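Local coordinates for putative cell surface protein, similar to internalin proteins (Listeria monocytogenes EGD-e, PDB 5KZS) that is of unknown function but, as a leucine-rich-repeat protein resembling the internalins, probably works at the bacterial surface by recognising other proteins, at residues S78-G83 with T100-T105; N104-G109 with S131-I136; Y152-M157 with D176-Q181. All blocks are in the same frame, centred on the assembly; numbering follows the deposited sequence.

Contact 1 (S78-G83 with T100-T105); sequences SVMEFG and TLFFNT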
loop_
_atom_site.group_PDB
_atom_site.type_symbol
_atom_site.label_atom_id
_atom_site.label_comp_id
_atom_site.label_asym_id
_atom_site.label_seq_id
_atom_site.Cartn_x
_atom_site.Cartn_y
_atom_site.Cartn_z
ATOM N N SER A 78 -6.125 -10.372 16.056
ATOM C CA SER A 78 -6.123 -10.807 14.662
ATOM C C SER A 78 -7.521 -11.176 14.175
ATOM O O SER A 78 -8.066 -12.203 14.563
ATOM C CB SER A 78 -5.179 -11.990 14.504
ATOM O OG SER A 78 -3.898 -11.632 14.985
ATOM N N VAL A 79 -8.080 -10.338 13.308
ATOM C CA VAL A 79 -9.402 -10.556 12.738
ATOM C C VAL A 79 -9.203 -11.349 11.449
ATOM O O VAL A 79 -9.040 -10.776 10.377
ATOM C CB VAL A 79 -10.119 -9.209 12.498
ATOM C CG1 VAL A 79 -11.573 -9.406 12.079
ATOM C CG2 VAL A 79 -10.052 -8.370 13.763
HETATM N N MSE A 80 -9.210 -12.676 11.569
HETATM C CA MSE A 80 -8.912 -13.566 10.444
HETATM C C MSE A 80 -10.015 -13.630 9.439
HETATM O O MSE A 80 -9.755 -13.752 8.254
HETATM C CB MSE A 80 -8.582 -14.974 10.928
HETATM C CG MSE A 80 -7.289 -15.000 11.741
HETATM SE SE MSE A 80 -5.739 -14.290 10.722
HETATM C CE MSE A 80 -4.398 -14.822 12.076
ATOM N N GLU A 81 -11.252 -13.543 9.901
ATOM C CA GLU A 81 -12.409 -13.507 9.018
ATOM C C GLU A 81 -13.480 -12.639 9.688
ATOM O O GLU A 81 -13.479 -12.518 10.915
ATOM C CB GLU A 81 -12.905 -14.934 8.780
ATOM C CG GLU A 81 -13.118 -15.298 7.328
ATOM C CD GLU A 81 -11.821 -15.344 6.541
ATOM O OE1 GLU A 81 -11.699 -14.580 5.561
ATOM O OE2 GLU A 81 -10.919 -16.132 6.907
ATOM N N PHE A 82 -14.363 -12.024 8.893
ATOM C CA PHE A 82 -15.398 -11.087 9.408
ATOM C C PHE A 82 -16.452 -10.699 8.363
ATOM O O PHE A 82 -16.151 -10.643 7.174
ATOM C CB PHE A 82 -14.756 -9.812 9.991
ATOM C CG PHE A 82 -13.955 -8.996 9.001
ATOM C CD1 PHE A 82 -12.633 -9.320 8.702
ATOM C CD2 PHE A 82 -14.512 -7.871 8.390
ATOM C CE1 PHE A 82 -11.898 -8.559 7.800
ATOM C CE2 PHE A 82 -13.779 -7.107 7.487
ATOM C CZ PHE A 82 -12.471 -7.451 7.193
ATOM N N GLY A 83 -17.674 -10.418 8.811
ATOM C CA GLY A 83 -18.793 -10.029 7.929
ATOM C C GLY A 83 -18.949 -8.522 7.686
ATOM O O GLY A 83 -18.201 -7.699 8.241
ATOM N N THR A 100 -0.176 -4.928 18.409
ATOM C CA THR A 100 -0.461 -5.226 17.021
ATOM C C THR A 100 -1.939 -5.423 16.780
ATOM O O THR A 100 -2.581 -6.184 17.474
ATOM C CB THR A 100 0.261 -6.519 16.583
ATOM O OG1 THR A 100 1.667 -6.407 16.834
ATOM C CG2 THR A 100 0.042 -6.793 15.087
ATOM N N LEU A 101 -2.455 -4.765 15.755
ATOM C CA LEU A 101 -3.799 -5.008 15.255
ATOM C C LEU A 101 -3.636 -5.531 13.830
ATOM O O LEU A 101 -2.941 -4.909 13.040
ATOM C CB LEU A 101 -4.604 -3.706 15.272
ATOM C CG LEU A 101 -5.918 -3.683 14.488
ATOM C CD1 LEU A 101 -6.907 -4.670 15.069
ATOM C CD2 LEU A 101 -6.498 -2.288 14.510
ATOM N N PHE A 102 -4.275 -6.658 13.510
ATOM C CA PHE A 102 -4.176 -7.283 12.185
ATOM C C PHE A 102 -5.534 -7.756 11.650
ATOM O O PHE A 102 -6.124 -8.682 12.197
ATOM C CB PHE A 102 -3.196 -8.464 12.235
ATOM C CG PHE A 102 -3.002 -9.153 10.909
ATOM C CD1 PHE A 102 -3.803 -10.240 10.544
ATOM C CD2 PHE A 102 -2.021 -8.714 10.018
ATOM C CE1 PHE A 102 -3.639 -10.867 9.323
ATOM C CE2 PHE A 102 -1.855 -9.337 8.793
ATOM C CZ PHE A 102 -2.668 -10.409 8.444
ATOM N N PHE A 103 -6.017 -7.118 10.583
ATOM C CA PHE A 103 -7.067 -7.690 9.741
ATOM C C PHE A 103 -6.403 -8.455 8.601
ATOM O O PHE A 103 -5.575 -7.917 7.874
ATOM C CB PHE A 103 -7.975 -6.621 9.155
ATOM C CG PHE A 103 -8.857 -5.951 10.164
ATOM C CD1 PHE A 103 -8.338 -4.998 11.036
ATOM C CD2 PHE A 103 -10.218 -6.259 10.237
ATOM C CE1 PHE A 103 -9.151 -4.371 11.964
ATOM C CE2 PHE A 103 -11.035 -5.639 11.166
ATOM C CZ PHE A 103 -10.501 -4.695 12.031
ATOM N N ASN A 104 -6.781 -9.714 8.464
ATOM C CA ASN A 104 -6.375 -10.562 7.350
ATOM C C ASN A 104 -7.167 -10.060 6.133
ATOM O O ASN A 104 -8.224 -9.451 6.300
ATOM C CB ASN A 104 -6.716 -12.017 7.727
ATOM C CG ASN A 104 -6.246 -13.035 6.711
ATOM O OD1 ASN A 104 -5.045 -13.185 6.437
ATOM N ND2 ASN A 104 -7.197 -13.785 6.171
ATOM N N THR A 105 -6.675 -10.293 4.922
ATOM C CA THR A 105 -7.402 -9.824 3.741
ATOM C C THR A 105 -8.528 -10.823 3.460
ATOM O O THR A 105 -8.348 -12.013 3.695
ATOM C CB THR A 105 -6.515 -9.571 2.474
ATOM O OG1 THR A 105 -6.691 -10.617 1.518
ATOM C CG2 THR A 105 -5.012 -9.361 2.808
#
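Ser-78 and Val-79 pair in parallel with Phe-102 and Phe-103, and two backbone hydrogen bonds grip Val-79. Val-79 N gives its hydrogen to Phe-102 O at 2.8 Å, and Val-79 O takes one from Asn-104 N at 3.1 Å. A side-chain bond carries the pairing past the strand ends: with CG anti to the backbone N (chi1 -175°), Asn-104 brings ND2 to 3.3 Å from Met-80 O, on a lone pair in the carbonyl plane.

The apolar contacts centre on Phe-103. Val-79 CG2 sits over one face of its ring, 4.1 Å from the centroid. Phe-103 in turn sets its own edge, at CD2, against the face of Phe-82, a T-shaped pair with planes at 81°. Leu-114, on strand 113-114, packs on both rings.

On the face that carries Ser-78 and Phe-102, Met-80, a selenomethionine just past the strand end, bends at chi2. Its SE lies at the edge of the Phe-102 ring, 5.5 Å from the centroid, a Met-aromatic contact, and also rests on Asn-104 CB.

Alternating side chains thus separate an apolar interior (Val-79, Phe-103) from a partly exposed face (Ser-78, Phe-102), as in the parallel sheet of a leucine-rich-repeat solenoid.

Contact 2 (N104-G109 with S131-I136); sequences NTPPEG and SGSNLI
Thr-105 and Pro-106 lean on Ser-131, Gly-132 and Ser-133 where successive turns of the leucine-rich-repeat solenoid leave its parallel sheet. Nothing here is paired strand to strand. The two segments meet by van der Waals contact and bury only 151 Å² between them, most of it on these five residues.

Ser-131 comes first, and it presents its backbone carbonyl, not its hydroxyl. The methyl of Thr-105, CG2, stands 3.7 Å from Ser-131 O, and Thr-105 CB is equally near. The hydroxyl of that threonine serves its own loop, where Thr-105 OG1 makes a weak hydrogen bond to Pro-106 O at 3.3 Å. Ser-131 OG is engaged on the next turn of the solenoid, where it hydrogen-bonds with Ala-154 N.

At Gly-132 the backbones come nearest, its CA lying 4.6 Å from Thr-105 CA. Phi is positive here (97°), a conformation that suits glycine. The residue also has no side chain to collide with Thr-105 CB, which stands 4.0 Å from Gly-132 CA on the side where a CB would point. Pro-106 CD comes up beside the Gly-132 carbonyl, 3.5 Å from Gly-132 O.

Ser-133 is buried and touches the same proline with its hydroxyl. Its OG stands anti to the carbonyl carbon (chi1 -56°) and meets two carbons of the pyrrolidine ring, CD and CG. CD of Pro-106 thus meets two oxygens, one from a peptide and one from a side chain, both on the side facing 131-136. Leu-114 lies against Ser-133 from strand 113-114.

Beyond it, Asn-134 forms backbone bonds with Arg-112 and Leu-114, and Leu-135 with Met-156. Ser-133 is therefore the last residue of 131-136 to touch 104-109, its OG 3.7 Å from Pro-106 CD.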
loop_
_atom_site.group_PDB
_atom_site.type_symbol
_atom_site.label_atom_id
_atom_site.label_comp_id
_atom_site.label_asym_id
_atom_site.label_seq_id
_atom_site.Cartn_x
_atom_site.Cartn_y
_atom_site.Cartn_z
ATOM N N ASN A 104 -6.781 -9.714 8.464
ATOM C CA ASN A 104 -6.375 -10.562 7.350
ATOM C C ASN A 104 -7.167 -10.060 6.133
ATOM O O ASN A 104 -8.224 -9.451 6.300
ATOM C CB ASN A 104 -6.716 -12.017 7.727
ATOM C CG ASN A 104 -6.246 -13.035 6.711
ATOM O OD1 ASN A 104 -5.045 -13.185 6.437
ATOM N ND2 ASN A 104 -7.197 -13.785 6.171
ATOM N N THR A 105 -6.675 -10.293 4.922
ATOM C CA THR A 105 -7.402 -9.824 3.741
ATOM C C THR A 105 -8.528 -10.823 3.460
ATOM O O THR A 105 -8.348 -12.013 3.695
ATOM C CB THR A 105 -6.515 -9.571 2.474
ATOM O OG1 THR A 105 -6.691 -10.617 1.518
ATOM C CG2 THR A 105 -5.012 -9.361 2.808
ATOM N N PRO A 106 -9.703 -10.354 2.994
ATOM C CA PRO A 106 -10.757 -11.349 2.757
ATOM C C PRO A 106 -10.456 -12.331 1.622
ATOM O O PRO A 106 -9.496 -12.129 0.873
ATOM C CB PRO A 106 -11.984 -10.497 2.399
ATOM C CG PRO A 106 -11.722 -9.175 3.003
ATOM C CD PRO A 106 -10.239 -8.979 2.959
ATOM N N PRO A 107 -11.275 -13.392 1.498
ATOM C CA PRO A 107 -11.172 -14.315 0.364
ATOM C C PRO A 107 -11.355 -13.654 -0.999
ATOM O O PRO A 107 -11.705 -12.481 -1.075
ATOM C CB PRO A 107 -12.305 -15.330 0.619
ATOM C CG PRO A 107 -13.021 -14.868 1.845
ATOM C CD PRO A 107 -12.096 -13.961 2.575
ATOM N N GLU A 108 -11.137 -14.427 -2.056
ATOM C CA GLU A 108 -11.225 -13.930 -3.425
ATOM C C GLU A 108 -12.652 -13.479 -3.786
ATOM O O GLU A 108 -13.623 -14.212 -3.559
ATOM C CB GLU A 108 -10.739 -15.010 -4.414
ATOM C CG GLU A 108 -10.547 -14.547 -5.866
ATOM C CD GLU A 108 -9.546 -13.404 -6.012
ATOM O OE1 GLU A 108 -9.874 -12.407 -6.701
ATOM O OE2 GLU A 108 -8.439 -13.495 -5.431
ATOM N N GLY A 109 -12.751 -12.267 -4.344
ATOM C CA GLY A 109 -14.026 -11.664 -4.751
ATOM C C GLY A 109 -14.980 -11.393 -3.599
ATOM O O GLY A 109 -16.194 -11.469 -3.775
ATOM N N SER A 131 -4.977 -4.175 5.205
ATOM C CA SER A 131 -4.903 -4.303 3.768
ATOM C C SER A 131 -5.982 -5.230 3.253
ATOM O O SER A 131 -6.358 -6.156 3.941
ATOM C CB SER A 131 -3.520 -4.846 3.384
ATOM O OG SER A 131 -2.467 -4.101 3.993
ATOM N N GLY A 132 -6.493 -4.973 2.059
ATOM C CA GLY A 132 -7.443 -5.873 1.402
ATOM C C GLY A 132 -8.901 -5.500 1.557
ATOM O O GLY A 132 -9.766 -6.118 0.926
ATOM N N SER A 133 -9.176 -4.486 2.382
ATOM C CA SER A 133 -10.529 -3.987 2.596
ATOM C C SER A 133 -10.626 -2.498 2.214
ATOM O O SER A 133 -9.699 -1.721 2.471
ATOM C CB SER A 133 -10.912 -4.203 4.058
ATOM O OG SER A 133 -10.783 -5.571 4.411
ATOM N N ASN A 134 -11.749 -2.105 1.603
ATOM C CA ASN A 134 -11.963 -0.704 1.207
ATOM C C ASN A 134 -11.935 0.169 2.444
ATOM O O ASN A 134 -12.660 -0.117 3.403
ATOM C CB ASN A 134 -13.325 -0.494 0.543
ATOM C CG ASN A 134 -13.509 -1.318 -0.716
ATOM O OD1 ASN A 134 -12.556 -1.580 -1.464
ATOM N ND2 ASN A 134 -14.752 -1.726 -0.965
ATOM N N LEU A 135 -11.114 1.216 2.439
ATOM C CA LEU A 135 -11.094 2.153 3.549
ATOM C C LEU A 135 -12.348 3.041 3.492
ATOM O O LEU A 135 -12.676 3.581 2.443
ATOM C CB LEU A 135 -9.827 3.005 3.523
ATOM C CG LEU A 135 -9.572 3.879 4.754
ATOM C CD1 LEU A 135 -9.281 3.023 5.974
ATOM C CD2 LEU A 135 -8.410 4.818 4.501
ATOM N N ILE A 136 -13.062 3.139 4.615
ATOM C CA ILE A 136 -14.179 4.065 4.769
ATOM C C ILE A 136 -13.586 5.340 5.354
ATOM O O ILE A 136 -12.866 5.301 6.380
ATOM C CB ILE A 136 -15.296 3.566 5.720
ATOM C CG1 ILE A 136 -15.730 2.134 5.384
ATOM C CG2 ILE A 136 -16.507 4.506 5.643
ATOM C CD1 ILE A 136 -16.516 1.474 6.494
#

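Contact 3 (Y152-M157 with D176-Q181); sequences YMADMM and DLSHNQ
The Tyr-152 ring takes Asp-176 OD2 at its edge, in plane, with the carboxylate turned 56° to the ring. Asp-176 CB touches ring atom CD2 of Tyr-152 at 3.5 Å, while the Tyr-152 hydroxyl bonds with Gln-150. The other flat group is the amide of Asn-180. In its plane ND2 donates to Met-153 O at 2.9 Å with an almost straight bond (169°); OD1 accepts from Met-156 N, which is tilted out of the plane, at 2.8 Å.

Tyr-152 and Asp-176 pair in parallel, and two backbone bonds also join the segments: Met-153 N to Asp-176 O and Asp-155 N to Ser-178 O.

On the outer side, Asp-176 OD1 accepts from Ser-178 N, closing an Asx turn. Ser-178 OG, between the backbone N and the carbonyl carbon (chi1 53°), reaches back to the same oxygen. The methyl of Ala-154 packs against both oxygens, 3.5 Å from Asp-176 OD1 and 3.3 Å from Ser-178 OG. Farther along, Gln-181 NE2 lies beside Met-157 CB.

Asn-180 holds the asparagine position of the LxxLxLxxN repeat. OD1 of its buried amide also accepts from Ile-158 N, satisfying backbone groups that the strands no longer pair, and the two donors on Asp-176 OD1 would favour an ionised carboxylate.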
loop_
_atom_site.group_PDB
_atom_site.type_symbol
_atom_site.label_atom_id
_atom_site.label_comp_id
_atom_site.label_asym_id
_atom_site.label_seq_id
_atom_site.Cartn_x
_atom_site.Cartn_y
_atom_site.Cartn_z
ATOM N N TYR A 152 0.287 -0.907 7.364
ATOM C CA TYR A 152 0.032 -1.600 6.090
ATOM C C TYR A 152 -1.394 -1.350 5.646
ATOM O O TYR A 152 -2.326 -1.848 6.254
ATOM C CB TYR A 152 0.293 -3.105 6.221
ATOM C CG TYR A 152 1.727 -3.426 6.538
ATOM C CD1 TYR A 152 2.177 -3.477 7.853
ATOM C CD2 TYR A 152 2.647 -3.665 5.523
ATOM C CE1 TYR A 152 3.499 -3.779 8.148
ATOM C CE2 TYR A 152 3.969 -3.949 5.808
ATOM C CZ TYR A 152 4.386 -4.000 7.119
ATOM O OH TYR A 152 5.690 -4.273 7.389
HETATM N N MSE A 153 -1.556 -0.564 4.591
HETATM C CA MSE A 153 -2.869 -0.152 4.136
HETATM C C MSE A 153 -2.991 -0.342 2.645
HETATM O O MSE A 153 -3.466 0.544 1.934
HETATM C CB MSE A 153 -2.971 1.317 4.473
HETATM C CG MSE A 153 -2.579 1.695 5.896
HETATM SE SE MSE A 153 -4.213 1.594 6.953
HETATM C CE MSE A 153 -4.793 3.400 6.513
ATOM N N ALA A 154 -2.577 -1.509 2.155
ATOM C CA ALA A 154 -2.572 -1.789 0.718
ATOM C C ALA A 154 -3.915 -2.322 0.254
ATOM O O ALA A 154 -4.640 -2.902 1.030
ATOM C CB ALA A 154 -1.485 -2.788 0.400
ATOM N N ASP A 155 -4.247 -2.127 -1.014
ATOM C CA ASP A 155 -5.468 -2.701 -1.603
ATOM C C ASP A 155 -6.751 -2.231 -0.916
ATOM O O ASP A 155 -7.703 -3.002 -0.754
ATOM C CB ASP A 155 -5.395 -4.243 -1.622
ATOM C CG ASP A 155 -6.416 -4.888 -2.579
ATOM O OD1 ASP A 155 -6.949 -4.210 -3.485
ATOM O OD2 ASP A 155 -6.697 -6.089 -2.414
HETATM N N MSE A 156 -6.783 -0.955 -0.528
HETATM C CA MSE A 156 -7.939 -0.395 0.189
HETATM C C MSE A 156 -8.699 0.660 -0.585
HETATM O O MSE A 156 -9.594 1.262 -0.032
HETATM C CB MSE A 156 -7.470 0.194 1.525
HETATM C CG MSE A 156 -6.681 -0.789 2.365
HETATM SE SE MSE A 156 -6.515 -0.116 4.207
HETATM C CE MSE A 156 -8.313 -0.513 4.888
HETATM N N MSE A 157 -8.383 0.882 -1.859
HETATM C CA MSE A 157 -8.987 1.979 -2.648
HETATM C C MSE A 157 -8.724 3.349 -2.059
HETATM O O MSE A 157 -9.558 4.234 -2.156
HETATM C CB MSE A 157 -10.480 1.775 -2.897
HETATM C CG MSE A 157 -10.723 0.404 -3.488
HETATM SE SE MSE A 157 -12.541 0.322 -4.236
HETATM C CE MSE A 157 -12.445 -1.551 -4.854
ATOM N N ASP A 176 3.022 1.075 3.909
ATOM C CA ASP A 176 2.656 0.343 2.709
ATOM C C ASP A 176 1.323 0.879 2.213
ATOM O O ASP A 176 0.294 0.704 2.864
ATOM C CB ASP A 176 2.597 -1.164 3.021
ATOM C CG ASP A 176 2.422 -2.028 1.780
ATOM O OD1 ASP A 176 1.784 -1.556 0.809
ATOM O OD2 ASP A 176 2.917 -3.195 1.783
ATOM N N LEU A 177 1.355 1.532 1.058
ATOM C CA LEU A 177 0.153 2.093 0.435
ATOM C C LEU A 177 -0.025 1.561 -0.993
ATOM O O LEU A 177 -0.683 2.186 -1.834
ATOM C CB LEU A 177 0.225 3.626 0.475
ATOM C CG LEU A 177 0.188 4.231 1.899
ATOM C CD1 LEU A 177 0.755 5.641 1.949
ATOM C CD2 LEU A 177 -1.224 4.228 2.482
ATOM N N SER A 178 0.518 0.369 -1.237
ATOM C CA SER A 178 0.527 -0.228 -2.565
ATOM C C SER A 178 -0.872 -0.659 -2.963
ATOM O O SER A 178 -1.725 -0.795 -2.111
ATOM C CB SER A 178 1.456 -1.436 -2.573
ATOM O OG SER A 178 1.105 -2.334 -1.533
ATOM N N HIS A 179 -1.113 -0.859 -4.250
ATOM C CA HIS A 179 -2.423 -1.333 -4.739
ATOM C C HIS A 179 -3.604 -0.417 -4.377
ATOM O O HIS A 179 -4.724 -0.876 -4.130
ATOM C CB HIS A 179 -2.690 -2.778 -4.282
ATOM C CG HIS A 179 -1.906 -3.799 -5.036
ATOM N ND1 HIS A 179 -2.278 -4.236 -6.292
ATOM C CD2 HIS A 179 -0.776 -4.473 -4.717
ATOM C CE1 HIS A 179 -1.409 -5.139 -6.713
ATOM N NE2 HIS A 179 -0.486 -5.299 -5.778
ATOM N N ASN A 180 -3.348 0.885 -4.349
ATOM C CA ASN A 180 -4.377 1.879 -4.136
ATOM C C ASN A 180 -4.411 2.755 -5.391
ATOM O O ASN A 180 -3.738 2.420 -6.371
ATOM C CB ASN A 180 -4.043 2.648 -2.859
ATOM C CG ASN A 180 -4.341 1.841 -1.583
ATOM O OD1 ASN A 180 -5.446 1.300 -1.408
ATOM N ND2 ASN A 180 -3.377 1.808 -0.663
ATOM N N GLN A 181 -5.192 3.839 -5.408
ATOM C CA GLN A 181 -5.197 4.746 -6.582
ATOM C C GLN A 181 -4.723 6.152 -6.224
ATOM O O GLN A 181 -5.363 7.154 -6.532
ATOM C CB GLN A 181 -6.526 4.723 -7.372
ATOM C CG GLN A 181 -7.787 4.471 -6.572
ATOM C CD GLN A 181 -8.086 2.995 -6.361
ATOM O OE1 GLN A 181 -7.180 2.156 -6.295
ATOM N NE2 GLN A 181 -9.370 2.671 -6.241
#

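In the fold
The three contacts follow one another along the solenoid in chain order. Contact 1 joins strands 76-79 and 100-103 of the parallel sheet. Contact 2 shares Asn-104 and Thr-105 with it and lies about 9 Å away, centre to centre, between the loop after strand 100-103 and segment 131-136, which runs into strand 134-135 of a second, two-stranded parallel sheet. Contact 3 is about 10 Å from contact 2, at the ends of strands 150-152 and 174-176 and in the loops beyond. Contacts 1 and 3 do not touch, but contact 2 bridges them: Phe-82 packs on Ser-133, and Gly-132 pairs with Ala-154. Repeat thus stacks on repeat, building the extended body of an internalin-like protein.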